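Local coordinates for protein berberine bridge enzyme-like 28 (Arabidopsis thaliana, PDB 5D79) that is an FAD-dependent oxidoreductase of the berberine bridge enzyme-like family, secreted and involved in adaptation to salt stress, at residues Ile136-Asp141 against Tyr158-Thr163; Ser166-Ala171 against Lys245-Pro250. One frame throughout, in Å; residues are numbered along the deposited sequence.

Interaction 1: residues Ile136-Asp141 against Tyr158-Thr163; sequences ISLDVD and YEIGKT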
ATOM      1  N   ILE A 136       9.833 -14.370   9.990  1.00 21.47           N
ATOM      2  CA  ILE A 136       9.460 -14.940   8.704  1.00 20.80           C
ATOM      3  C   ILE A 136       9.986 -16.355   8.552  1.00 25.15           C
ATOM      4  O   ILE A 136      11.184 -16.587   8.493  1.00 24.86           O
ATOM      5  CB  ILE A 136       9.978 -14.085   7.525  1.00 19.97           C
ATOM      6  CG1 ILE A 136       9.428 -12.657   7.625  1.00 32.29           C
ATOM      7  CG2 ILE A 136       9.575 -14.719   6.191  1.00 23.78           C
ATOM      8  CD1 ILE A 136      10.118 -11.645   6.743  1.00 28.10           C
ATOM      9  N   SER A 137       9.078 -17.308   8.473  1.00 21.54           N
ATOM     10  CA  SER A 137       9.478 -18.683   8.306  1.00 25.56           C
ATOM     11  C   SER A 137       8.836 -19.270   7.053  1.00 26.89           C
ATOM     12  O   SER A 137       7.620 -19.515   7.005  1.00 26.18           O
ATOM     13  CB  SER A 137       9.104 -19.485   9.545  1.00 32.93           C
ATOM     14  OG  SER A 137       9.426 -18.759  10.716  1.00 38.00           O
ATOM     15  N   LEU A 138       9.662 -19.479   6.032  1.00 21.54           N
ATOM     16  CA  LEU A 138       9.209 -20.040   4.772  1.00 21.17           C
ATOM     17  C   LEU A 138       9.376 -21.551   4.736  1.00 22.13           C
ATOM     18  O   LEU A 138      10.185 -22.121   5.468  1.00 30.42           O
ATOM     19  CB  LEU A 138       9.976 -19.414   3.612  1.00 23.68           C
ATOM     20  CG  LEU A 138      10.106 -17.897   3.689  1.00 20.77           C
ATOM     21  CD1 LEU A 138      10.979 -17.393   2.547  1.00 22.31           C
ATOM     22  CD2 LEU A 138       8.728 -17.254   3.669  1.00 19.06           C
ATOM     23  N   ASP A 139       8.605 -22.194   3.873  1.00 22.02           N
ATOM     24  CA  ASP A 139       8.771 -23.610   3.571  1.00 32.81           C
ATOM     25  C   ASP A 139       8.976 -23.706   2.065  1.00 32.90           C
ATOM     26  O   ASP A 139       8.020 -23.930   1.321  1.00 34.42           O
ATOM     27  CB  ASP A 139       7.543 -24.412   4.037  1.00 33.06           C
ATOM     28  CG  ASP A 139       7.609 -25.903   3.669  1.00 38.31           C
ATOM     29  OD1 ASP A 139       8.422 -26.311   2.813  1.00 40.13           O
ATOM     30  OD2 ASP A 139       6.806 -26.676   4.236  1.00 42.21           O
ATOM     31  N   VAL A 140      10.213 -23.532   1.609  1.00 28.89           N
ATOM     32  CA  VAL A 140      10.436 -23.337   0.178  1.00 30.01           C
ATOM     33  C   VAL A 140       9.961 -24.540  -0.650  1.00 32.13           C
ATOM     34  O   VAL A 140       9.516 -24.375  -1.786  1.00 30.98           O
ATOM     35  CB  VAL A 140      11.919 -23.042  -0.123  1.00 33.80           C
ATOM     36  CG1 VAL A 140      12.062 -22.354  -1.456  1.00 30.92           C
ATOM     37  CG2 VAL A 140      12.494 -22.150   0.951  1.00 40.80           C
ATOM     38  N   ASP A 141      10.019 -25.743  -0.078  1.00 37.91           N
ATOM     39  CA  ASP A 141       9.677 -26.959  -0.829  1.00 41.04           C
ATOM     40  C   ASP A 141       8.162 -27.089  -0.995  1.00 37.91           C
ATOM     41  O   ASP A 141       7.684 -27.603  -2.010  1.00 35.82           O
ATOM     42  CB  ASP A 141      10.243 -28.213  -0.146  1.00 47.79           C
ATOM     43  CG  ASP A 141      11.775 -28.201  -0.037  1.00 51.86           C
ATOM     44  OD1 ASP A 141      12.458 -27.643  -0.933  1.00 49.50           O
ATOM     45  OD2 ASP A 141      12.294 -28.764   0.955  1.00 54.30           O
ATOM     46  N   TYR A 158      13.804 -10.392   1.052  1.00 16.95           N
ATOM     47  CA  TYR A 158      15.170 -10.791   1.367  1.00 18.69           C
ATOM     48  C   TYR A 158      15.228 -12.251   1.764  1.00 19.11           C
ATOM     49  O   TYR A 158      16.132 -12.978   1.368  1.00 19.83           O
ATOM     50  CB  TYR A 158      15.733  -9.919   2.486  1.00 17.35           C
ATOM     51  CG  TYR A 158      17.170 -10.200   2.820  1.00 20.25           C
ATOM     52  CD1 TYR A 158      18.193  -9.843   1.942  1.00 20.96           C
ATOM     53  CD2 TYR A 158      17.515 -10.807   4.024  1.00 18.56           C
ATOM     54  CE1 TYR A 158      19.520 -10.088   2.255  1.00 20.36           C
ATOM     55  CE2 TYR A 158      18.837 -11.054   4.345  1.00 20.76           C
ATOM     56  CZ  TYR A 158      19.835 -10.695   3.461  1.00 21.39           C
ATOM     57  OH  TYR A 158      21.147 -10.948   3.790  1.00 20.59           O
ATOM     58  N   GLU A 159      14.245 -12.678   2.543  1.00 21.40           N
ATOM     59  CA  GLU A 159      14.216 -14.039   3.057  1.00 22.63           C
ATOM     60  C   GLU A 159      14.031 -15.036   1.902  1.00 19.66           C
ATOM     61  O   GLU A 159      14.766 -16.018   1.781  1.00 18.25           O
ATOM     62  CB  GLU A 159      13.113 -14.152   4.119  1.00 19.73           C
ATOM     63  CG  GLU A 159      13.054 -15.463   4.891  1.00 23.92           C
ATOM     64  CD  GLU A 159      14.347 -15.833   5.607  1.00 28.06           C
ATOM     65  OE1 GLU A 159      15.077 -14.932   6.115  1.00 25.22           O
ATOM     66  OE2 GLU A 159      14.614 -17.056   5.656  1.00 27.20           O
ATOM     67  N   ILE A 160      13.058 -14.748   1.044  1.00 22.09           N
ATOM     68  CA  ILE A 160      12.859 -15.482  -0.197  1.00 18.64           C
ATOM     69  C   ILE A 160      14.093 -15.462  -1.106  1.00 21.29           C
ATOM     70  O   ILE A 160      14.664 -16.506  -1.410  1.00 20.42           O
ATOM     71  CB  ILE A 160      11.688 -14.907  -0.984  1.00 17.22           C
ATOM     72  CG1 ILE A 160      10.412 -14.942  -0.143  1.00 19.13           C
ATOM     73  CG2 ILE A 160      11.519 -15.668  -2.279  1.00 15.13           C
ATOM     74  CD1 ILE A 160       9.254 -14.189  -0.759  1.00 17.05           C
ATOM     75  N   GLY A 161      14.502 -14.270  -1.527  1.00 15.83           N
ATOM     76  CA  GLY A 161      15.533 -14.124  -2.535  1.00 15.87           C
ATOM     77  C   GLY A 161      16.887 -14.700  -2.182  1.00 21.24           C
ATOM     78  O   GLY A 161      17.598 -15.181  -3.060  1.00 19.32           O
ATOM     79  N   LYS A 162      17.250 -14.645  -0.900  1.00 24.29           N
ATOM     80  CA  LYS A 162      18.516 -15.208  -0.407  1.00 23.50           C
ATOM     81  C   LYS A 162      18.495 -16.738  -0.343  1.00 26.29           C
ATOM     82  O   LYS A 162      19.550 -17.367  -0.307  1.00 20.52           O
ATOM     83  CB  LYS A 162      18.841 -14.657   0.981  1.00 23.43           C
ATOM     84  CG  LYS A 162      19.227 -13.207   0.999  1.00 18.78           C
ATOM     85  CD  LYS A 162      20.683 -13.046   0.651  1.00 19.40           C
ATOM     86  CE  LYS A 162      21.569 -13.704   1.704  1.00 20.75           C
ATOM     87  NZ  LYS A 162      23.008 -13.535   1.388  1.00 21.45           N
ATOM     88  N   THR A 163      17.289 -17.316  -0.330  1.00 28.27           N
ATOM     89  CA  THR A 163      17.070 -18.759  -0.171  1.00 26.74           C
ATOM     90  C   THR A 163      16.890 -19.494  -1.494  1.00 21.53           C
ATOM     91  O   THR A 163      17.426 -20.580  -1.689  1.00 21.01           O
ATOM     92  CB  THR A 163      15.819 -19.051   0.692  1.00 31.03           C
ATOM     93  OG1 THR A 163      15.883 -18.317   1.923  1.00 33.69           O
ATOM     94  CG2 THR A 163      15.712 -20.543   0.986  1.00 31.58           C
TER
HETATM   95  O   HOH W   1      12.584 -18.942   6.642  1.00 25.73           O
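Ile136, Leu138 and Val140 all send side chains toward residues 158-163 of helix 153-163. Leu138 carries the centre. Its CD1 lies 3.7 Å from CG of Glu159 and equally 3.7 Å from CG1 of Ile160, so one methyl touches two neighbouring helix residues. The leucine side chain runs roughly perpendicular to that of Ile160, whereas Leu138 and Glu159 lie antiparallel, each running past the other. Ile136 CG2 lies beside the same methylene, 3.8 Å from Glu159 CG. Further along, Val140 and Thr163 meet obliquely, CG2 of the valine 3.6 Å from CG2 of the threonine.

Two polar links hold the helix side chains. Glu159 leaves the helix with CG anti to the backbone N (chi1 -173°), then bends at chi2 (57°), which brings its carboxylate back to a water; that water gives a hydrogen to OE2 at 2.9 Å and accepts one from Leu138 N at 3.0 Å, with a weak third bond to Ile136 O. Thr163 OG1 donates to Glu159 O at 2.6 Å, nearly along the C=O axis, and this helps fix the rotamer that turns CG2 toward Val140. Ile136 also packs on Val147 of strand 144-148 and on Leu156, further back along the helix.

No direct hydrogen bond joins 136-141 to 158-163. The contact, at the protein surface, is aliphatic: the methylenes of a glutamate serve as apolar surface while its charged end reaches the strand backbone through water.

Interaction 2: residues Ser166-Ala171 against Lys245-Pro250; sequences SLAFPA and KLVDVP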
ATOM      1  N   SER A 166      14.051 -19.196  -7.645  1.00 25.78           N
ATOM      2  CA  SER A 166      12.933 -19.611  -8.484  1.00 26.13           C
ATOM      3  C   SER A 166      11.558 -19.349  -7.843  1.00 26.08           C
ATOM      4  O   SER A 166      10.537 -19.798  -8.357  1.00 24.79           O
ATOM      5  CB  SER A 166      13.074 -21.097  -8.844  1.00 24.65           C
ATOM      6  OG  SER A 166      13.047 -21.919  -7.691  1.00 26.80           O
ATOM      7  N   LEU A 167      11.530 -18.627  -6.728  1.00 15.88           N
ATOM      8  CA  LEU A 167      10.268 -18.253  -6.102  1.00 15.34           C
ATOM      9  C   LEU A 167      10.228 -16.766  -5.807  1.00 19.23           C
ATOM     10  O   LEU A 167      11.265 -16.112  -5.700  1.00 17.34           O
ATOM     11  CB  LEU A 167      10.034 -19.031  -4.809  1.00 24.82           C
ATOM     12  CG  LEU A 167       9.755 -20.532  -4.871  1.00 22.50           C
ATOM     13  CD1 LEU A 167       9.403 -21.042  -3.478  1.00 20.45           C
ATOM     14  CD2 LEU A 167       8.658 -20.840  -5.856  1.00 18.82           C
ATOM     15  N   ALA A 168       9.016 -16.242  -5.675  1.00 18.20           N
ATOM     16  CA  ALA A 168       8.799 -14.824  -5.437  1.00 16.54           C
ATOM     17  C   ALA A 168       7.511 -14.616  -4.655  1.00 18.71           C
ATOM     18  O   ALA A 168       6.805 -15.566  -4.322  1.00 20.56           O
ATOM     19  CB  ALA A 168       8.742 -14.054  -6.764  1.00 12.98           C
ATOM     20  N   PHE A 169       7.202 -13.367  -4.353  1.00 17.69           N
ATOM     21  CA  PHE A 169       5.897 -13.075  -3.827  1.00 16.27           C
ATOM     22  C   PHE A 169       5.458 -11.741  -4.398  1.00 18.91           C
ATOM     23  O   PHE A 169       6.246 -10.801  -4.446  1.00 18.62           O
ATOM     24  CB  PHE A 169       5.890 -13.067  -2.296  1.00 13.98           C
ATOM     25  CG  PHE A 169       4.514 -12.930  -1.724  1.00 16.73           C
ATOM     26  CD1 PHE A 169       3.651 -14.013  -1.711  1.00 18.99           C
ATOM     27  CD2 PHE A 169       4.061 -11.706  -1.251  1.00 18.42           C
ATOM     28  CE1 PHE A 169       2.367 -13.885  -1.223  1.00 22.21           C
ATOM     29  CE2 PHE A 169       2.770 -11.569  -0.754  1.00 17.68           C
ATOM     30  CZ  PHE A 169       1.930 -12.654  -0.736  1.00 21.30           C
ATOM     31  N   PRO A 170       4.196 -11.666  -4.856  1.00 17.02           N
ATOM     32  CA  PRO A 170       3.658 -10.468  -5.498  1.00 14.11           C
ATOM     33  C   PRO A 170       3.193  -9.408  -4.492  1.00 18.93           C
ATOM     34  O   PRO A 170       2.043  -9.441  -4.069  1.00 24.41           O
ATOM     35  CB  PRO A 170       2.482 -11.020  -6.300  1.00 12.87           C
ATOM     36  CG  PRO A 170       2.002 -12.175  -5.480  1.00 12.84           C
ATOM     37  CD  PRO A 170       3.224 -12.777  -4.860  1.00 14.83           C
ATOM     38  N   ALA A 171       4.085  -8.502  -4.099  1.00 17.65           N
ATOM     39  CA  ALA A 171       3.722  -7.364  -3.252  1.00 16.10           C
ATOM     40  C   ALA A 171       4.310  -6.092  -3.856  1.00 16.15           C
ATOM     41  O   ALA A 171       4.772  -6.117  -5.000  1.00 12.47           O
ATOM     42  CB  ALA A 171       4.208  -7.566  -1.826  1.00 16.23           C
ATOM     43  N   LYS A 245       1.392 -17.772  -0.046  1.00 22.64           N
ATOM     44  CA  LYS A 245       1.669 -18.744  -1.085  1.00 21.31           C
ATOM     45  C   LYS A 245       2.757 -18.169  -1.993  1.00 19.97           C
ATOM     46  O   LYS A 245       2.577 -17.114  -2.596  1.00 24.25           O
ATOM     47  CB  LYS A 245       0.397 -19.066  -1.878  1.00 21.71           C
ATOM     48  CG  LYS A 245       0.528 -20.255  -2.796  1.00 23.23           C
ATOM     49  CD  LYS A 245       0.897 -21.492  -2.000  1.00 24.99           C
ATOM     50  CE  LYS A 245       1.606 -22.503  -2.865  1.00 25.84           C
ATOM     51  NZ  LYS A 245       1.909 -23.727  -2.092  1.00 28.91           N
ATOM     52  N   LEU A 246       3.895 -18.849  -2.070  1.00 19.52           N
ATOM     53  CA  LEU A 246       5.000 -18.396  -2.917  1.00 21.07           C
ATOM     54  C   LEU A 246       4.757 -18.765  -4.383  1.00 21.05           C
ATOM     55  O   LEU A 246       4.259 -19.844  -4.681  1.00 23.00           O
ATOM     56  CB  LEU A 246       6.324 -18.986  -2.425  1.00 20.17           C
ATOM     57  CG  LEU A 246       6.713 -18.639  -0.975  1.00 20.73           C
ATOM     58  CD1 LEU A 246       8.029 -19.299  -0.554  1.00 19.92           C
ATOM     59  CD2 LEU A 246       6.758 -17.120  -0.733  1.00 19.80           C
ATOM     60  N   VAL A 247       5.099 -17.858  -5.295  1.00 19.18           N
ATOM     61  CA  VAL A 247       4.788 -18.045  -6.706  1.00 17.04           C
ATOM     62  C   VAL A 247       6.062 -18.285  -7.487  1.00 18.73           C
ATOM     63  O   VAL A 247       7.150 -17.926  -7.047  1.00 18.48           O
ATOM     64  CB  VAL A 247       4.023 -16.838  -7.293  1.00 12.99           C
ATOM     65  CG1 VAL A 247       2.671 -16.678  -6.591  1.00 12.84           C
ATOM     66  CG2 VAL A 247       4.846 -15.573  -7.187  1.00 12.39           C
ATOM     67  N   ASP A 248       5.930 -18.903  -8.651  1.00 20.33           N
ATOM     68  CA  ASP A 248       7.101 -19.344  -9.389  1.00 21.29           C
ATOM     69  C   ASP A 248       7.597 -18.260 -10.317  1.00 14.33           C
ATOM     70  O   ASP A 248       6.821 -17.541 -10.932  1.00 16.60           O
ATOM     71  CB  ASP A 248       6.799 -20.618 -10.186  1.00 22.54           C
ATOM     72  CG  ASP A 248       6.267 -21.742  -9.316  1.00 24.44           C
ATOM     73  OD1 ASP A 248       7.033 -22.283  -8.503  1.00 23.89           O
ATOM     74  OD2 ASP A 248       5.077 -22.097  -9.453  1.00 31.82           O
ATOM     75  N   VAL A 249       8.911 -18.148 -10.392  1.00 14.55           N
ATOM     76  CA  VAL A 249       9.553 -17.258 -11.328  1.00 14.68           C
ATOM     77  C   VAL A 249      10.733 -17.992 -11.899  1.00 17.82           C
ATOM     78  O   VAL A 249      11.324 -18.848 -11.242  1.00 19.55           O
ATOM     79  CB  VAL A 249      10.039 -15.916 -10.676  1.00 19.07           C
ATOM     80  CG1 VAL A 249       8.873 -14.985 -10.385  1.00 19.14           C
ATOM     81  CG2 VAL A 249      10.855 -16.163  -9.422  1.00 13.87           C
ATOM     82  N   PRO A 250      11.087 -17.674 -13.138  1.00 20.84           N
ATOM     83  CA  PRO A 250      12.347 -18.186 -13.675  1.00 24.39           C
ATOM     84  C   PRO A 250      13.564 -17.563 -12.984  1.00 15.60           C
ATOM     85  O   PRO A 250      13.524 -16.423 -12.542  1.00 16.26           O
ATOM     86  CB  PRO A 250      12.280 -17.791 -15.154  1.00 24.66           C
ATOM     87  CG  PRO A 250      10.824 -17.636 -15.424  1.00 26.59           C
ATOM     88  CD  PRO A 250      10.261 -17.047 -14.170  1.00 20.88           C
TER
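Segments 166-171 and 245-250 pair as a short antiparallel bridge, with Leu167 and Asp248 a non-hydrogen-bonded pair and Ala168 and Val247 a hydrogen-bonded one. Ala168 N gives to Val247 O at 2.9 Å, and Val247 N returns a straighter bond to Ala168 O at 3.0 Å. A third bond, Val249 N to Ser166 O at 3.1 Å, is almost linear at hydrogen (175°), yet its donor stands well above the carbonyl plane.

Leu167 has CG anti to its carbonyl carbon and spreads its two methyls over different neighbours: the side chain runs roughly perpendicular to Leu246, with CD1 3.7 Å from its CD1, while CD2 lies alongside Asp248, 3.4 Å from OD1. That carboxylate oxygen has its polar partner in Arg143, through a salt bridge. An alanine in place of Leu167 would remove CG and both methyls and would probably loosen the packing on Leu246 and uncover the side of Asp248 OD1. On the other face, Ala168 CB rests 3.7 Å from CG1 of Val249. Phe169, with CG anti to its backbone N (chi1 -173°), brings its ring edge to the buried Lys245 O, which has no hydrogen-bond partner in the model and lies in the ring plane 3.4 Å from CD1. Pro170, the centre of an inverse gamma turn, sets its CD over one face of that ring and meets Val247 CG2 tip to tip.

Ile160 of helix 153-163 touches Phe169 and Leu246, Phe183 of helix 179-184 meets the Phe169 ring, and Trp336 of helix 336-343 packs on Ala168 and Val249. Leu246 backbone-bonds to Arg143, beside strand 144-148, which pairs with 238-248.

Helix 153-163 joins the two contacts: strand 167-168 follows it in the chain, so interaction 1 closes before interaction 2 opens, and their centres lie about 10 Å apart. Ile160 is the shared residue. Its CG1 serves the strand side of interaction 1, while its CD1 lies 3.8 Å from Leu246 CD2 and its CG2 3.5 Å from Leu167 O. Val140 makes a second join, CG1 lying 3.6 Å from Leu167 CD1. Strands 136-139, 167-168 and 238-248 belong to one antiparallel sheet, with the helix packed against it. Neither contact touches FAD: the side chain of Ile136 is about 13 Å from the cofactor and that of Pro170 about 10 Å.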